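Local coordinates for protein alginate lyase (Chitinophaga sp. MD30, PDB 6KCW) that cleaves the polysaccharide alginate, presumably by beta-elimination, as a bacterial member of polysaccharide lyase family 36, at residues N11-G16 and A24-N29; A53-G56 and L60-N63; V78-H81 and D85-R88; Q131-H136 and G141-T146; K207-H212 and L235-I240. All coordinates share one frame; numbering follows the deposited sequence.

Contact 1: N11-G16 and A24-N29; sequences NNYATG and ASDFGN. With CA (calcium ion), chain C.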
# COMPACT_ATOMS: atom_id res chain seq x y z
N ASN A 11 5.97 12.61 15.08
CA ASN A 11 7.03 13.12 15.94
C ASN A 11 6.50 13.78 17.21
O ASN A 11 7.25 13.92 18.18
CB ASN A 11 7.88 14.10 15.16
CG ASN A 11 8.78 13.40 14.19
OD1 ASN A 11 8.80 12.17 14.15
ND2 ASN A 11 9.52 14.16 13.39
N ASN A 12 5.24 14.19 17.21
CA ASN A 12 4.55 14.67 18.39
C ASN A 12 4.03 13.54 19.27
O ASN A 12 3.38 13.82 20.28
CB ASN A 12 3.38 15.56 17.98
CG ASN A 12 2.38 14.84 17.08
OD1 ASN A 12 2.76 14.10 16.15
ND2 ASN A 12 1.10 15.04 17.35
N TYR A 13 4.29 12.29 18.92
CA TYR A 13 3.76 11.17 19.68
C TYR A 13 4.81 10.61 20.63
O TYR A 13 6.01 10.60 20.32
CB TYR A 13 3.26 10.04 18.78
CG TYR A 13 1.87 10.31 18.30
CD1 TYR A 13 0.77 10.03 19.12
CD2 TYR A 13 1.65 10.88 17.06
CE1 TYR A 13 -0.51 10.30 18.70
CE2 TYR A 13 0.38 11.16 16.63
CZ TYR A 13 -0.70 10.86 17.45
OH TYR A 13 -1.97 11.15 17.01
N ALA A 14 4.33 10.16 21.78
CA ALA A 14 5.10 9.34 22.70
C ALA A 14 5.34 7.96 22.11
O ALA A 14 4.48 7.39 21.42
CB ALA A 14 4.34 9.19 24.01
N THR A 15 6.51 7.40 22.41
CA THR A 15 6.64 5.96 22.28
C THR A 15 5.53 5.29 23.09
O THR A 15 5.22 5.69 24.21
CB THR A 15 8.02 5.49 22.75
OG1 THR A 15 9.02 6.02 21.88
CG2 THR A 15 8.11 3.97 22.72
N GLY A 16 4.89 4.30 22.50
CA GLY A 16 3.75 3.66 23.12
C GLY A 16 2.61 3.49 22.15
O GLY A 16 2.60 4.03 21.05
N ALA A 24 -7.72 7.83 13.63
CA ALA A 24 -8.83 8.59 13.08
C ALA A 24 -8.57 10.09 13.16
O ALA A 24 -8.91 10.84 12.24
CB ALA A 24 -10.12 8.23 13.82
N SER A 25 -7.92 10.54 14.24
CA SER A 25 -7.66 11.97 14.37
C SER A 25 -6.64 12.46 13.35
O SER A 25 -6.79 13.56 12.80
CB SER A 25 -7.20 12.29 15.80
OG SER A 25 -7.13 13.69 16.00
N ASP A 26 -5.61 11.66 13.06
CA ASP A 26 -4.53 12.07 12.16
C ASP A 26 -4.91 11.89 10.69
O ASP A 26 -4.61 12.75 9.86
CB ASP A 26 -3.27 11.28 12.47
CG ASP A 26 -2.71 11.61 13.82
OD1 ASP A 26 -2.67 12.82 14.13
OD2 ASP A 26 -2.32 10.68 14.57
N PHE A 27 -5.51 10.77 10.39
CA PHE A 27 -5.88 10.45 9.04
C PHE A 27 -7.22 11.00 8.68
O PHE A 27 -7.53 11.13 7.54
CB PHE A 27 -5.91 8.95 8.89
CG PHE A 27 -4.56 8.30 8.92
CD1 PHE A 27 -3.86 8.11 7.77
CD2 PHE A 27 -4.04 7.85 10.08
CE1 PHE A 27 -2.64 7.52 7.79
CE2 PHE A 27 -2.83 7.25 10.12
CZ PHE A 27 -2.13 7.08 8.96
N GLY A 28 -8.04 11.31 9.66
CA GLY A 28 -9.36 11.83 9.38
C GLY A 28 -10.36 10.73 9.51
O GLY A 28 -11.42 10.90 10.00
N ASN A 29 -10.00 9.56 9.05
CA ASN A 29 -10.84 8.41 9.15
C ASN A 29 -9.97 7.19 8.98
O ASN A 29 -8.98 7.28 8.31
CB ASN A 29 -12.03 8.48 8.19
CG ASN A 29 -11.64 8.38 6.75
OD1 ASN A 29 -11.49 7.31 6.23
ND2 ASN A 29 -11.51 9.49 6.10
CA CA C . 8.75 10.55 12.66
O HOH W 1 -1.26 14.20 15.55
O HOH W 2 10.60 10.84 13.68
O HOH W 3 9.65 12.41 10.97

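Contact 2: A53-G56 and L60-N63; sequences ALSG and LISN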
# COMPACT_ATOMS: atom_id res chain seq x y z
N ALA A 53 -0.75 -16.15 11.17
CA ALA A 53 -1.97 -15.47 10.73
C ALA A 53 -1.72 -14.78 9.41
O ALA A 53 -0.58 -14.48 9.04
CB ALA A 53 -2.46 -14.46 11.76
N LEU A 54 -2.82 -14.52 8.70
CA LEU A 54 -2.84 -13.81 7.44
C LEU A 54 -3.78 -12.61 7.55
O LEU A 54 -4.54 -12.48 8.52
CB LEU A 54 -3.30 -14.73 6.30
CG LEU A 54 -2.44 -15.96 6.09
CD1 LEU A 54 -3.03 -16.82 5.00
CD2 LEU A 54 -1.03 -15.57 5.72
N SER A 55 -3.69 -11.74 6.56
CA SER A 55 -4.70 -10.71 6.30
C SER A 55 -4.95 -9.77 7.49
O SER A 55 -4.00 -9.29 8.13
CB SER A 55 -5.92 -11.40 5.69
OG SER A 55 -7.07 -10.58 5.74
N GLY A 56 -6.22 -9.48 7.78
CA GLY A 56 -6.59 -8.71 8.96
C GLY A 56 -6.38 -9.45 10.26
O GLY A 56 -6.19 -8.81 11.30
N LEU A 60 -2.69 -5.19 9.82
CA LEU A 60 -3.49 -3.98 9.94
C LEU A 60 -3.86 -3.50 8.54
O LEU A 60 -2.98 -3.16 7.74
CB LEU A 60 -2.72 -2.90 10.72
CG LEU A 60 -3.29 -1.48 10.70
CD1 LEU A 60 -4.55 -1.40 11.52
CD2 LEU A 60 -2.27 -0.48 11.23
N ILE A 61 -5.16 -3.50 8.26
CA ILE A 61 -5.69 -3.30 6.91
C ILE A 61 -6.76 -2.22 7.01
O ILE A 61 -7.90 -2.49 7.40
CB ILE A 61 -6.27 -4.59 6.32
CG1 ILE A 61 -5.23 -5.70 6.28
CG2 ILE A 61 -6.85 -4.33 4.91
CD1 ILE A 61 -5.72 -6.93 5.51
N SER A 62 -6.39 -0.98 6.67
CA SER A 62 -7.31 0.14 6.77
C SER A 62 -7.38 0.87 5.43
O SER A 62 -6.37 1.01 4.74
CB SER A 62 -6.89 1.12 7.88
OG SER A 62 -7.94 2.04 8.19
N ASN A 63 -8.58 1.31 5.07
CA ASN A 63 -8.80 2.12 3.89
C ASN A 63 -9.20 3.51 4.34
O ASN A 63 -10.25 3.68 4.97
CB ASN A 63 -9.89 1.49 3.01
CG ASN A 63 -9.60 0.05 2.69
OD1 ASN A 63 -8.51 -0.27 2.21
ND2 ASN A 63 -10.56 -0.84 2.97

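Contact 3: V78-H81 and D85-R88; sequences VRFH and DWSR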
# COMPACT_ATOMS: atom_id res chain seq x y z
N VAL A 78 9.62 3.60 4.90
CA VAL A 78 9.29 2.29 5.43
C VAL A 78 10.59 1.56 5.71
O VAL A 78 11.57 1.70 4.97
CB VAL A 78 8.38 1.50 4.46
CG1 VAL A 78 8.99 1.46 3.07
CG2 VAL A 78 8.14 0.11 5.01
N ARG A 79 10.61 0.83 6.83
CA ARG A 79 11.77 0.06 7.27
C ARG A 79 11.27 -1.25 7.84
O ARG A 79 10.36 -1.26 8.67
CB ARG A 79 12.56 0.84 8.33
CG ARG A 79 14.03 0.45 8.44
CD ARG A 79 14.44 0.31 9.90
NE ARG A 79 13.82 1.33 10.74
CZ ARG A 79 13.51 1.14 12.02
NH1 ARG A 79 13.75 -0.04 12.59
NH2 ARG A 79 12.93 2.12 12.72
N PHE A 80 11.85 -2.36 7.39
CA PHE A 80 11.55 -3.64 8.00
C PHE A 80 12.41 -3.80 9.25
O PHE A 80 13.56 -3.36 9.29
CB PHE A 80 11.81 -4.80 7.03
CG PHE A 80 10.82 -4.87 5.92
CD1 PHE A 80 11.03 -4.17 4.74
CD2 PHE A 80 9.66 -5.64 6.05
CE1 PHE A 80 10.11 -4.23 3.71
CE2 PHE A 80 8.74 -5.70 5.03
CZ PHE A 80 8.96 -5.00 3.86
N HIS A 81 11.83 -4.43 10.27
CA HIS A 81 12.52 -4.63 11.53
C HIS A 81 13.83 -5.37 11.31
O HIS A 81 14.09 -5.98 10.27
CB HIS A 81 11.61 -5.40 12.48
CG HIS A 81 12.20 -5.59 13.84
ND1 HIS A 81 12.93 -6.71 14.18
CD2 HIS A 81 12.17 -4.82 14.95
CE1 HIS A 81 13.32 -6.62 15.44
NE2 HIS A 81 12.87 -5.48 15.93
N ASP A 85 10.94 -11.41 9.56
CA ASP A 85 10.90 -12.71 8.90
C ASP A 85 10.22 -12.52 7.56
O ASP A 85 9.00 -12.39 7.47
CB ASP A 85 10.18 -13.75 9.77
CG ASP A 85 10.14 -15.13 9.12
OD1 ASP A 85 10.90 -15.38 8.15
OD2 ASP A 85 9.34 -15.98 9.59
N TRP A 86 11.03 -12.52 6.50
CA TRP A 86 10.51 -12.26 5.16
C TRP A 86 9.33 -13.16 4.84
O TRP A 86 8.29 -12.70 4.36
CB TRP A 86 11.61 -12.47 4.12
CG TRP A 86 12.75 -11.51 4.15
CD1 TRP A 86 14.08 -11.83 4.16
CD2 TRP A 86 12.69 -10.08 4.13
NE1 TRP A 86 14.84 -10.70 4.15
CE2 TRP A 86 14.01 -9.61 4.14
CE3 TRP A 86 11.64 -9.15 4.12
CZ2 TRP A 86 14.32 -8.24 4.12
CZ3 TRP A 86 11.94 -7.80 4.11
CH2 TRP A 86 13.27 -7.36 4.11
N SER A 87 9.48 -14.46 5.10
CA SER A 87 8.49 -15.49 4.77
C SER A 87 8.19 -15.39 3.27
O SER A 87 9.13 -15.29 2.48
CB SER A 87 7.29 -15.36 5.69
OG SER A 87 6.35 -16.34 5.37
N ARG A 88 6.92 -15.43 2.84
CA ARG A 88 6.64 -15.39 1.41
C ARG A 88 6.46 -13.96 0.90
O ARG A 88 6.89 -13.65 -0.22
CB ARG A 88 5.40 -16.22 1.06
CG ARG A 88 4.95 -16.13 -0.40
CD ARG A 88 5.82 -17.02 -1.30
NE ARG A 88 5.24 -17.21 -2.60
CZ ARG A 88 5.96 -17.35 -3.71
NH1 ARG A 88 7.28 -17.29 -3.65
NH2 ARG A 88 5.36 -17.53 -4.89

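Contact 4: Q131-H136 and G141-T146; sequences QPYIYH and GQYGDT. With PO4 (phosphate ion), chain B.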
# COMPACT_ATOMS: atom_id res chain seq x y z
N GLN A 131 7.77 -4.89 -4.95
CA GLN A 131 7.18 -5.13 -6.26
C GLN A 131 5.85 -4.41 -6.31
O GLN A 131 5.10 -4.45 -5.33
CB GLN A 131 6.99 -6.63 -6.56
CG GLN A 131 5.81 -7.31 -5.83
CD GLN A 131 5.64 -8.80 -6.15
OE1 GLN A 131 6.52 -9.43 -6.75
NE2 GLN A 131 4.50 -9.37 -5.76
N PRO A 132 5.53 -3.73 -7.41
CA PRO A 132 4.16 -3.24 -7.58
C PRO A 132 3.18 -4.39 -7.48
O PRO A 132 3.52 -5.56 -7.70
CB PRO A 132 4.17 -2.63 -8.99
CG PRO A 132 5.62 -2.51 -9.38
CD PRO A 132 6.36 -3.56 -8.61
N TYR A 133 1.94 -4.05 -7.16
CA TYR A 133 0.87 -5.05 -7.02
C TYR A 133 -0.43 -4.35 -7.40
O TYR A 133 -1.14 -3.82 -6.54
CB TYR A 133 0.83 -5.63 -5.62
CG TYR A 133 0.09 -6.94 -5.57
CD1 TYR A 133 0.66 -8.09 -6.11
CD2 TYR A 133 -1.18 -7.03 -5.02
CE1 TYR A 133 0.00 -9.28 -6.09
CE2 TYR A 133 -1.85 -8.23 -5.00
CZ TYR A 133 -1.25 -9.36 -5.53
OH TYR A 133 -1.91 -10.56 -5.52
N ILE A 134 -0.74 -4.34 -8.69
CA ILE A 134 -1.77 -3.47 -9.25
C ILE A 134 -2.91 -4.34 -9.77
O ILE A 134 -2.70 -5.24 -10.59
CB ILE A 134 -1.20 -2.58 -10.37
CG1 ILE A 134 0.14 -1.98 -9.94
CG2 ILE A 134 -2.14 -1.44 -10.66
CD1 ILE A 134 0.05 -1.23 -8.66
N TYR A 135 -4.12 -4.09 -9.27
CA TYR A 135 -5.32 -4.53 -9.95
C TYR A 135 -5.75 -3.39 -10.86
O TYR A 135 -5.71 -2.22 -10.45
CB TYR A 135 -6.44 -4.89 -8.96
CG TYR A 135 -6.16 -6.13 -8.11
CD1 TYR A 135 -5.31 -6.05 -7.02
CD2 TYR A 135 -6.78 -7.35 -8.37
CE1 TYR A 135 -5.04 -7.15 -6.23
CE2 TYR A 135 -6.51 -8.48 -7.58
CZ TYR A 135 -5.64 -8.36 -6.51
OH TYR A 135 -5.34 -9.44 -5.68
N HIS A 136 -6.08 -3.71 -12.10
CA HIS A 136 -6.53 -2.72 -13.07
C HIS A 136 -7.30 -3.44 -14.18
O HIS A 136 -7.45 -4.66 -14.17
CB HIS A 136 -5.36 -1.93 -13.63
CG HIS A 136 -4.31 -2.79 -14.25
ND1 HIS A 136 -4.10 -2.83 -15.61
CD2 HIS A 136 -3.43 -3.65 -13.71
CE1 HIS A 136 -3.12 -3.67 -15.88
NE2 HIS A 136 -2.69 -4.19 -14.74
N GLY A 141 -3.51 -11.49 -14.90
CA GLY A 141 -3.94 -12.54 -14.02
C GLY A 141 -5.10 -12.11 -13.14
O GLY A 141 -5.51 -10.95 -13.11
N GLN A 142 -5.62 -13.08 -12.41
CA GLN A 142 -6.75 -12.81 -11.54
C GLN A 142 -6.31 -12.06 -10.29
O GLN A 142 -7.11 -11.32 -9.70
CB GLN A 142 -7.45 -14.12 -11.18
CG GLN A 142 -8.57 -13.99 -10.19
CD GLN A 142 -9.26 -15.32 -9.90
OE1 GLN A 142 -10.21 -15.37 -9.12
NE2 GLN A 142 -8.79 -16.39 -10.52
N TYR A 143 -5.06 -12.23 -9.89
CA TYR A 143 -4.48 -11.53 -8.75
C TYR A 143 -3.61 -10.37 -9.25
O TYR A 143 -3.66 -10.00 -10.42
CB TYR A 143 -3.70 -12.53 -7.88
CG TYR A 143 -4.61 -13.56 -7.23
CD1 TYR A 143 -5.00 -14.71 -7.92
CD2 TYR A 143 -5.10 -13.38 -5.94
CE1 TYR A 143 -5.84 -15.66 -7.34
CE2 TYR A 143 -5.94 -14.31 -5.35
CZ TYR A 143 -6.31 -15.45 -6.06
OH TYR A 143 -7.14 -16.39 -5.49
N GLY A 144 -2.81 -9.82 -8.36
CA GLY A 144 -2.22 -8.51 -8.62
C GLY A 144 -1.19 -8.56 -9.73
O GLY A 144 -0.33 -9.44 -9.80
N ASP A 145 -1.25 -7.55 -10.59
CA ASP A 145 -0.29 -7.38 -11.67
C ASP A 145 0.95 -6.69 -11.10
O ASP A 145 0.84 -5.61 -10.51
CB ASP A 145 -0.95 -6.56 -12.79
CG ASP A 145 -0.15 -6.53 -14.06
OD1 ASP A 145 0.99 -7.05 -14.08
OD2 ASP A 145 -0.67 -5.97 -15.06
N THR A 146 2.11 -7.33 -11.23
CA THR A 146 3.36 -6.70 -10.83
C THR A 146 4.03 -5.93 -11.95
O THR A 146 5.02 -5.23 -11.69
CB THR A 146 4.38 -7.72 -10.31
OG1 THR A 146 4.77 -8.59 -11.39
CG2 THR A 146 3.81 -8.53 -9.14
P PO4 B . -4.71 -10.15 -3.09
O1 PO4 B . -5.04 -9.05 -2.12
O2 PO4 B . -5.70 -11.28 -2.91
O3 PO4 B . -3.34 -10.74 -2.82
O4 PO4 B . -4.83 -9.62 -4.53

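Contact 5: K207-H212 and L235-I240; sequences KNMTFH and LVLRKI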
# COMPACT_ATOMS: atom_id res chain seq x y z
N LYS A 207 -10.54 7.11 -4.85
CA LYS A 207 -11.52 7.27 -3.80
C LYS A 207 -10.93 7.16 -2.40
O LYS A 207 -11.40 7.86 -1.49
CB LYS A 207 -12.64 6.25 -3.95
CG LYS A 207 -13.67 6.64 -5.00
CD LYS A 207 -14.75 5.60 -5.14
CE LYS A 207 -16.03 6.22 -5.68
NZ LYS A 207 -15.80 6.99 -6.96
N ASN A 208 -9.93 6.32 -2.18
CA ASN A 208 -9.36 6.29 -0.85
C ASN A 208 -7.92 5.81 -0.90
O ASN A 208 -7.46 5.22 -1.89
CB ASN A 208 -10.24 5.47 0.12
CG ASN A 208 -10.37 4.01 -0.24
OD1 ASN A 208 -9.39 3.33 -0.54
ND2 ASN A 208 -11.60 3.50 -0.16
N MET A 209 -7.19 6.12 0.18
CA MET A 209 -5.82 5.70 0.36
C MET A 209 -5.78 4.39 1.15
O MET A 209 -6.43 4.26 2.20
CB MET A 209 -5.02 6.80 1.07
CG MET A 209 -3.61 6.40 1.42
SD MET A 209 -2.71 7.60 2.41
CE MET A 209 -3.63 7.57 3.95
N THR A 210 -5.04 3.41 0.64
CA THR A 210 -4.88 2.13 1.30
C THR A 210 -3.67 2.15 2.22
O THR A 210 -2.61 2.65 1.84
CB THR A 210 -4.72 0.99 0.30
OG1 THR A 210 -3.54 1.21 -0.48
CG2 THR A 210 -5.94 0.90 -0.64
N PHE A 211 -3.84 1.62 3.42
CA PHE A 211 -2.74 1.41 4.37
C PHE A 211 -2.80 -0.06 4.75
O PHE A 211 -3.40 -0.44 5.76
CB PHE A 211 -2.86 2.33 5.57
CG PHE A 211 -1.74 2.16 6.56
CD1 PHE A 211 -0.49 1.73 6.14
CD2 PHE A 211 -1.95 2.41 7.92
CE1 PHE A 211 0.54 1.57 7.05
CE2 PHE A 211 -0.92 2.25 8.83
CZ PHE A 211 0.32 1.82 8.40
N HIS A 212 -2.18 -0.90 3.92
CA HIS A 212 -2.25 -2.35 4.08
C HIS A 212 -0.89 -2.87 4.52
O HIS A 212 0.11 -2.68 3.82
CB HIS A 212 -2.70 -3.02 2.78
CG HIS A 212 -4.12 -2.72 2.42
ND1 HIS A 212 -4.77 -3.35 1.38
CD2 HIS A 212 -5.02 -1.86 2.95
CE1 HIS A 212 -6.01 -2.88 1.29
NE2 HIS A 212 -6.18 -1.97 2.23
N LEU A 235 4.62 10.44 6.38
CA LEU A 235 3.59 10.28 5.36
C LEU A 235 3.12 11.64 4.87
O LEU A 235 2.62 12.45 5.66
CB LEU A 235 2.41 9.48 5.91
CG LEU A 235 1.22 9.44 4.94
CD1 LEU A 235 1.54 8.62 3.69
CD2 LEU A 235 -0.02 8.93 5.62
N VAL A 236 3.23 11.88 3.57
CA VAL A 236 2.72 13.10 2.94
C VAL A 236 1.78 12.69 1.82
O VAL A 236 2.20 12.06 0.84
CB VAL A 236 3.84 14.01 2.43
CG1 VAL A 236 3.24 15.27 1.81
CG2 VAL A 236 4.78 14.38 3.56
N LEU A 237 0.50 13.02 1.96
CA LEU A 237 -0.51 12.72 0.97
C LEU A 237 -1.00 14.02 0.36
O LEU A 237 -1.18 15.02 1.06
CB LEU A 237 -1.69 11.96 1.60
CG LEU A 237 -2.96 11.72 0.81
CD1 LEU A 237 -2.82 10.48 -0.03
CD2 LEU A 237 -4.16 11.57 1.73
N ARG A 238 -1.24 14.02 -0.95
CA ARG A 238 -1.72 15.24 -1.60
C ARG A 238 -2.62 14.93 -2.79
O ARG A 238 -2.18 14.27 -3.75
CB ARG A 238 -0.56 16.12 -2.04
CG ARG A 238 -1.01 17.48 -2.47
CD ARG A 238 0.17 18.41 -2.56
NE ARG A 238 0.90 18.25 -3.81
CZ ARG A 238 0.57 18.87 -4.94
NH1 ARG A 238 -0.49 19.67 -4.94
NH2 ARG A 238 1.29 18.70 -6.05
N LYS A 239 -3.85 15.43 -2.73
CA LYS A 239 -4.75 15.48 -3.87
C LYS A 239 -4.23 16.51 -4.87
O LYS A 239 -4.28 17.71 -4.64
CB LYS A 239 -6.16 15.85 -3.41
CG LYS A 239 -7.15 16.02 -4.54
CD LYS A 239 -8.41 16.73 -4.07
CE LYS A 239 -9.64 16.17 -4.77
NZ LYS A 239 -10.90 16.90 -4.42
N ILE A 240 -3.75 16.04 -6.01
CA ILE A 240 -3.23 16.97 -6.99
C ILE A 240 -4.36 17.63 -7.77
O ILE A 240 -4.29 18.82 -8.09
CB ILE A 240 -2.22 16.25 -7.89
CG1 ILE A 240 -1.05 15.74 -7.04
CG2 ILE A 240 -1.74 17.16 -9.00
CD1 ILE A 240 -0.04 14.92 -7.81

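Contact 1: N11-G16 and A24-N29
The phenol end of Tyr13 meets the carboxylate of Asp26, and this single side-chain pair carries nearly all of the direct contact. Tyr13 OH donates to Asp26 OD2 over 2.5 Å, a short bond that lands on the syn lone pair, the side of the other carboxylate oxygen. The two side chains approach from opposite directions, and the ring and carboxylate planes stand 88° apart. Both are placed alike: Tyr13 CG (chi1 -83°) and Asp26 CG (chi1 -67°) lie beside their backbone N and anti to the carbonyl carbon, which aims each group across the gap between two backbones whose nearest CA atoms, of Tyr13 and Asp26, are still 11.2 Å apart. OD2 is gripped a second time by the hydroxyl of Tyr18, whose ring also meets that of Tyr13 edge-to-face, so the acceptor is shared by two phenols. A water accepts from Asn12 ND2 at 3.1 Å; its modelled approach to Asp26 OD1 is too short to be trusted, so a bridge through it is doubtful. Asp26 sits in the last turn of helix 20-27, which Gly28 ends by taking positive phi. The hydroxyl bond therefore ties this short helix to the loop between strands 5-8 and 16-17. One residue before Asn12, Asn11 turns its amide oxygen to calcium, OD1 to the metal 2.2 Å, joined by two waters and by Asn9, Gly43 and Asp233. The arrangement is that of a calcium-binding surface loop, pinned to a neighbouring helix by a tyrosine-aspartate hydrogen bond.

Contact 2: A53-G56 and L60-N63
Ser55 opens the contact, offering not its hydroxyl but its own peptide group as a surface for Ile61. Its carbonyl carbon lies 3.5 Å from Ile61 CD1, whereas the hydroxyl, Ser55 OG, stands farther off at 3.9 Å from the same methyl. The backbone of Ser55 has positive phi (58°), which turns the chain here and presents the flat side of the Ser55-Gly56 peptide to the strand. Gly56 follows and completes that surface: its N is 3.5 Å from Ile61 CD1, matching the approach to the Ser55 carbon, so the methyl sits squarely over the peptide plane rather than at its edge. Behind it, Ile61 CG1 is 4.2 Å from Gly56 N, already at the margin of the contact. The reach comes from the isoleucine: CG1 stands beside the backbone N and anti to the carbonyl carbon, and with chi2 at -172° the chain runs out straight, putting CD1 at its far end against the turn. CG2, the other branch, takes no part here and packs toward His212. No hydrogen bond crosses between 53-56 and 60-63; the tie is van der Waals contact alone, near the surface, where the chain folds back with the CA atoms of Gly56 and Leu60 5.7 Å apart. The short helix 55-58 thus packs against the start of strand 60-69. Both are held to strand 206-215, Ser55 by a backbone hydrogen bond with Arg215, Leu60 with Thr213 and Ser62 with Phe211, while Ile61 also rests its side chain on Phe214 of that strand.

Contact 3: V78-H81 and D85-R88
Phe80 and Trp86 form a T-shaped, edge-to-face aromatic pair, closing the turn by which strand 71-80 leaves one sheet of the fold and heads for strand 89-92 of the other. The indole supplies the edge and the phenyl ring the face: Trp86 CZ3 stands 3.5 Å above the phenyl plane, over its centre. The ring centroids are 4.9 Å apart and the planes meet at 67°. Trp86 CH2 takes a lesser share, 3.9 Å from Phe80 CG. Although the CB of Trp86 does not aim at the strand, chi1 of -66° sets CG anti to the carbonyl carbon and swings the six-membered ring across to Phe80. In the next shell Phe84 and Trp120 also meet Phe80 edge-to-face, Ile230 packs on it, and Lys159 makes a cation-pi contact with Trp86. The backbone carbonyl of Trp86 accepts from Trp120 NE1, so one tryptophan both touches the phenyl ring and fixes its partner. Asp85 holds the loop through Ser224, Ser228 and Arg215, and Phe80 is steadied by backbone bonding with Gly160. With an alanine at Phe80, the indole edge would probably lose the face it rests on, opening a gap among the surrounding aromatics and freeing Trp86 to turn. The closest approach within the pair is between Trp86 CZ3 and Phe80 CG, 3.6 Å.

Contact 4: Q131-H136 and G141-T146
His136 NE2 donates to Asp145 OD2 over 2.7 Å, on the anti side of the carboxylate and exactly in the imidazole plane. Ring and carboxylate are nearly coplanar, 20° apart, and Asp145 OD1 accepts from Phe147 N, which helps fix the rotation of the carboxylate. The backbones add a single antiparallel bridge, Ile134 and Asp145 being a hydrogen-bonded pair: Ile134 N reaches Asp145 O at 2.7 Å, and Asp145 N returns the bond to Ile134 O. Beside it Gly144 packs against two aromatic faces set roughly at right angles about its CA. Its CA lies over a face of the Tyr133 ring, 3.5 Å from the centroid, and less closely over a face of Tyr135; a CB here would run into Tyr133. Gly144 N points at Tyr133 OH, 3.1 Å away, in a fairly straight bond (158° at the hydrogen). With Tyr133 CG anti to the backbone N (chi1 -161°), the phenol is carried round to the loop although its CB starts away from it. Replacing Tyr133 by a phenylalanine is likely to leave Gly144 N without its acceptor and to cost the loop this tie. Thr146 CG2 fills the other end, 3.5 Å from Gln131 CD. A phosphate gathered by Lys91 and Arg117 lies by the tyrosines, but its modelled overlap with Tyr135 OH makes its exact placing doubtful. Segment 141-146 thus meets the end of strand 128-135 aslant, at this one bridge; Gln131 bonds to Met119 of strand 113-122, while Pro132 and Ile134 pack on strand 188-195 of the other sheet.

Contact 5: K207-H212 and L235-I240
This is apolar packing across the interior of a beta-sandwich, where strand 206-215 of one antiparallel sheet faces strand 228-241 of the other. The fold suits the concanavalin-like clan to which the polysaccharide lyase 14 sequence family belongs. No hydrogen bond joins the segments: their nearest CA atoms, those of Met209 and Leu237, lie 8.8 Å apart, and the space between is bridged by side chains. Met209 does the bridging. CG is anti to the backbone N (chi1 175°) and the chain runs on extended to the sulphur, then bends at chi3 (66°), so that sulphur and terminal methyl serve different leucines. The two leucines send their CB atoms toward Met209 from alternate positions along their strand, while Val236 and Arg238, in between and beyond, belong to its exposed side. In both leucines CG is anti to the backbone N, which stretches the methyl branches toward the opposite sheet. All three residues are buried, and more apolar neighbours close round them: Ile64, Val66 and Leu74 pack on Met209, Phe94 on both Met209 and Leu235, and Phe96 and Leu6 on Leu237. Just before Met209, Lys207 and Asn208 are set together opposite the single residue Ser97, making a classic bulge in the pairing with strand 94-99. The methionine end makes the two contacts: Met209 SD meets Leu237 CD1 at 3.8 Å, and Met209 CE stands 4.2 Å from Leu235 CD2.

Contact 5 is the buried one, purely apolar between the two sheets; contacts 1 and 2 lie at the surface, and 3 and 4 are partly buried. Phe27 of 24-29 reaches into contact 5, packing on Leu235 and Met209, so the helix that bonds to Tyr13 through Asp26 also packs on the core. Contacts 2, 4 and 5 reach the same sheet, in which strands 60-69 and 206-215 are neighbours, Asn63 probably bonding to His212. Contact 3 belongs to strand 71-80, paired with strand 228-241 of contact 5. Chemistry differs with place: a phenol-carboxylate bond and calcium in contact 1, a methyl on a peptide in contact 2, aromatic packing in contact 3, hydrogen bonds and ring faces in contact 4.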